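Long-range contact in bromodomain adjacent to zinc finger domain protein 2B (Homo sapiens, PDB 6FI1), which probably reads chromatin by recognising histone H3 tails through its zinc-binding PHD finger: residues D25-G30 with W48-C53. Numbering follows the deposited sequence.
Sequences DGCDKG and WFCPAC. With ZN (zinc ion), chain D; D3H (~{N}-(4-aminophenyl)-2-azanyl-ethanamide), chain E.
C27, C50 and C53 meet at a zinc ion, each SG bonded to it at 2.3 Å, and C24 supplies the fourth sulfur. Cysteine suits all three places because its thiolate binds zinc tightly on a short side chain. In C27 and C50 the sulfur sits between the backbone N and the carbonyl carbon (chi1 65° and 82°), which turns the two SG atoms to the metal from opposite segments, 4.0 Å from each other. The SG of C50 does double duty: as N-cap of helix 51-57 it also accepts from C53 N at 3.3 Å, which ties the start of the helix to a zinc ligand. G26, with no side chain, brings its CA to 4.0 Å from the SG of C53, while the F49 ring lies obliquely against the backbone of D25 and G26, its CD1 3.8 Å from G26 N. Away from the zinc, D25 N donates to W48 O at 2.8 Å, pinning the loop to the chain ahead of the helix. D25 OD2 takes a weak bond from W48 N, and D25 OD2 also accepts from N2 of the bound fragment at 2.7 Å. The broad W48 ring turns one face to C50 N and touches L22, C24 and H36; its CB flanks the fragment. This is the four-cysteine zinc site of a cross-braced PHD finger, beside the fragment, also bonded to L23 O and E19 O, probably where a histone tail binds.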
loop_
_atom_site.group_PDB
_atom_site.type_symbol
_atom_site.label_atom_id
_atom_site.label_comp_id
_atom_site.label_asym_id
_atom_site.label_seq_id
_atom_site.Cartn_x
_atom_site.Cartn_y
_atom_site.Cartn_z
ATOM N N ASP A 25 -5.729 -3.011 -3.079
ATOM C CA ASP A 25 -7.159 -3.298 -3.284
ATOM C C ASP A 25 -7.591 -4.725 -3.041
ATOM O O ASP A 25 -8.777 -5.012 -3.112
ATOM C CB ASP A 25 -7.595 -2.865 -4.670
ATOM C CG ASP A 25 -7.585 -1.377 -4.811
ATOM O OD1 ASP A 25 -8.480 -0.714 -4.219
ATOM O OD2 ASP A 25 -6.664 -0.879 -5.480
ATOM N N GLY A 26 -6.636 -5.612 -2.775
ATOM C CA GLY A 26 -6.926 -6.941 -2.268
ATOM C C GLY A 26 -7.352 -6.885 -0.819
ATOM O O GLY A 26 -8.525 -7.105 -0.501
ATOM N N CYS A 27 -6.389 -6.541 0.029
ATOM C CA CYS A 27 -6.490 -6.638 1.481
ATOM C C CYS A 27 -6.645 -5.295 2.202
ATOM O O CYS A 27 -6.524 -5.231 3.423
ATOM C CB CYS A 27 -5.222 -7.305 1.983
ATOM S SG CYS A 27 -3.756 -6.301 1.691
ATOM N N ASP A 28 -6.863 -4.221 1.448
ATOM C CA ASP A 28 -6.978 -2.866 1.995
ATOM C C ASP A 28 -5.790 -2.355 2.792
ATOM O O ASP A 28 -5.955 -1.392 3.512
ATOM C CB ASP A 28 -8.284 -2.702 2.804
ATOM C CG ASP A 28 -9.516 -2.584 1.914
ATOM O OD1 ASP A 28 -9.364 -2.224 0.713
ATOM O OD2 ASP A 28 -10.637 -2.838 2.426
ATOM N N LYS A 29 -4.590 -2.916 2.628
ATOM C CA LYS A 29 -3.432 -2.462 3.406
ATOM C C LYS A 29 -2.646 -1.450 2.632
ATOM O O LYS A 29 -2.726 -1.387 1.442
ATOM C CB LYS A 29 -2.471 -3.590 3.742
ATOM C CG LYS A 29 -2.843 -4.470 4.910
ATOM C CD LYS A 29 -1.762 -5.523 5.073
ATOM C CE LYS A 29 -2.079 -6.483 6.198
ATOM N NZ LYS A 29 -3.030 -7.550 5.750
ATOM N N GLY A 30 -1.813 -0.717 3.336
ATOM C CA GLY A 30 -1.134 0.449 2.808
ATOM C C GLY A 30 0.335 0.209 2.902
ATOM O O GLY A 30 0.795 -0.545 3.728
ATOM N N TRP A 48 -3.820 -1.450 -7.305
ATOM C CA TRP A 48 -2.623 -1.965 -6.649
ATOM C C TRP A 48 -2.895 -3.273 -5.896
ATOM O O TRP A 48 -3.703 -3.338 -4.968
ATOM C CB TRP A 48 -2.099 -0.912 -5.666
ATOM C CG TRP A 48 -0.929 -1.350 -4.877
ATOM C CD1 TRP A 48 -0.823 -1.468 -3.514
ATOM C CD2 TRP A 48 0.307 -1.752 -5.411
ATOM N NE1 TRP A 48 0.424 -1.921 -3.178
ATOM C CE2 TRP A 48 1.135 -2.106 -4.332
ATOM C CE3 TRP A 48 0.805 -1.844 -6.712
ATOM C CZ2 TRP A 48 2.433 -2.547 -4.522
ATOM C CZ3 TRP A 48 2.077 -2.264 -6.896
ATOM C CH2 TRP A 48 2.887 -2.611 -5.819
ATOM N N PHE A 49 -2.215 -4.326 -6.294
ATOM C CA PHE A 49 -2.241 -5.520 -5.512
ATOM C C PHE A 49 -0.877 -5.676 -4.883
ATOM O O PHE A 49 0.147 -5.638 -5.577
ATOM C CB PHE A 49 -2.662 -6.670 -6.370
ATOM C CG PHE A 49 -4.072 -6.532 -6.856
ATOM C CD1 PHE A 49 -5.148 -6.910 -6.045
ATOM C CD2 PHE A 49 -4.347 -5.987 -8.117
ATOM C CE1 PHE A 49 -6.461 -6.773 -6.496
ATOM C CE2 PHE A 49 -5.653 -5.861 -8.561
ATOM C CZ PHE A 49 -6.709 -6.252 -7.747
ATOM N N CYS A 50 -0.898 -5.797 -3.552
ATOM C CA CYS A 50 0.295 -5.875 -2.727
ATOM C C CYS A 50 0.995 -7.191 -3.030
ATOM O O CYS A 50 0.373 -8.123 -3.550
ATOM C CB CYS A 50 -0.037 -5.790 -1.228
ATOM S SG CYS A 50 -0.583 -7.332 -0.457
ATOM N N PRO A 51 2.290 -7.271 -2.709
ATOM C CA PRO A 51 3.066 -8.491 -2.979
ATOM C C PRO A 51 2.446 -9.768 -2.379
ATOM O O PRO A 51 2.455 -10.819 -3.017
ATOM C CB PRO A 51 4.431 -8.189 -2.332
ATOM C CG PRO A 51 4.458 -6.705 -2.095
ATOM C CD PRO A 51 3.054 -6.298 -1.895
ATOM N N ALA A 52 1.909 -9.658 -1.166
ATOM C CA ALA A 52 1.304 -10.807 -0.478
ATOM C C ALA A 52 0.096 -11.313 -1.225
ATOM O O ALA A 52 -0.073 -12.518 -1.365
ATOM C CB ALA A 52 0.923 -10.465 0.958
ATOM N N CYS A 53 -0.731 -10.385 -1.703
ATOM C CA CYS A 53 -1.954 -10.747 -2.427
ATOM C C CYS A 53 -1.687 -11.487 -3.745
ATOM O O CYS A 53 -2.396 -12.439 -4.083
ATOM C CB CYS A 53 -2.827 -9.509 -2.645
ATOM S SG CYS A 53 -3.750 -9.081 -1.149
HETATM ZN ZN ZN D . -2.888 -7.075 -0.321
HETATM C C4 D3H E . -2.734 5.265 -6.099
HETATM C C5 D3H E . -2.058 5.691 -4.931
HETATM C C6 D3H E . -1.444 6.939 -4.865
HETATM C C7 D3H E . -3.648 3.185 -5.299
HETATM C C8 D3H E . -4.427 1.943 -5.804
HETATM N N1 D3H E . -3.378 4.086 -6.287
HETATM N N2 D3H E . -5.260 1.351 -4.737
HETATM C C3 D3H E . -2.759 6.143 -7.190
HETATM N N3 D3H E . -0.901 8.984 -5.943
HETATM C C2 D3H E . -2.135 7.388 -7.130
HETATM C C1 D3H E . -1.485 7.792 -5.972
HETATM O O1 D3H E . -3.355 3.276 -4.100
#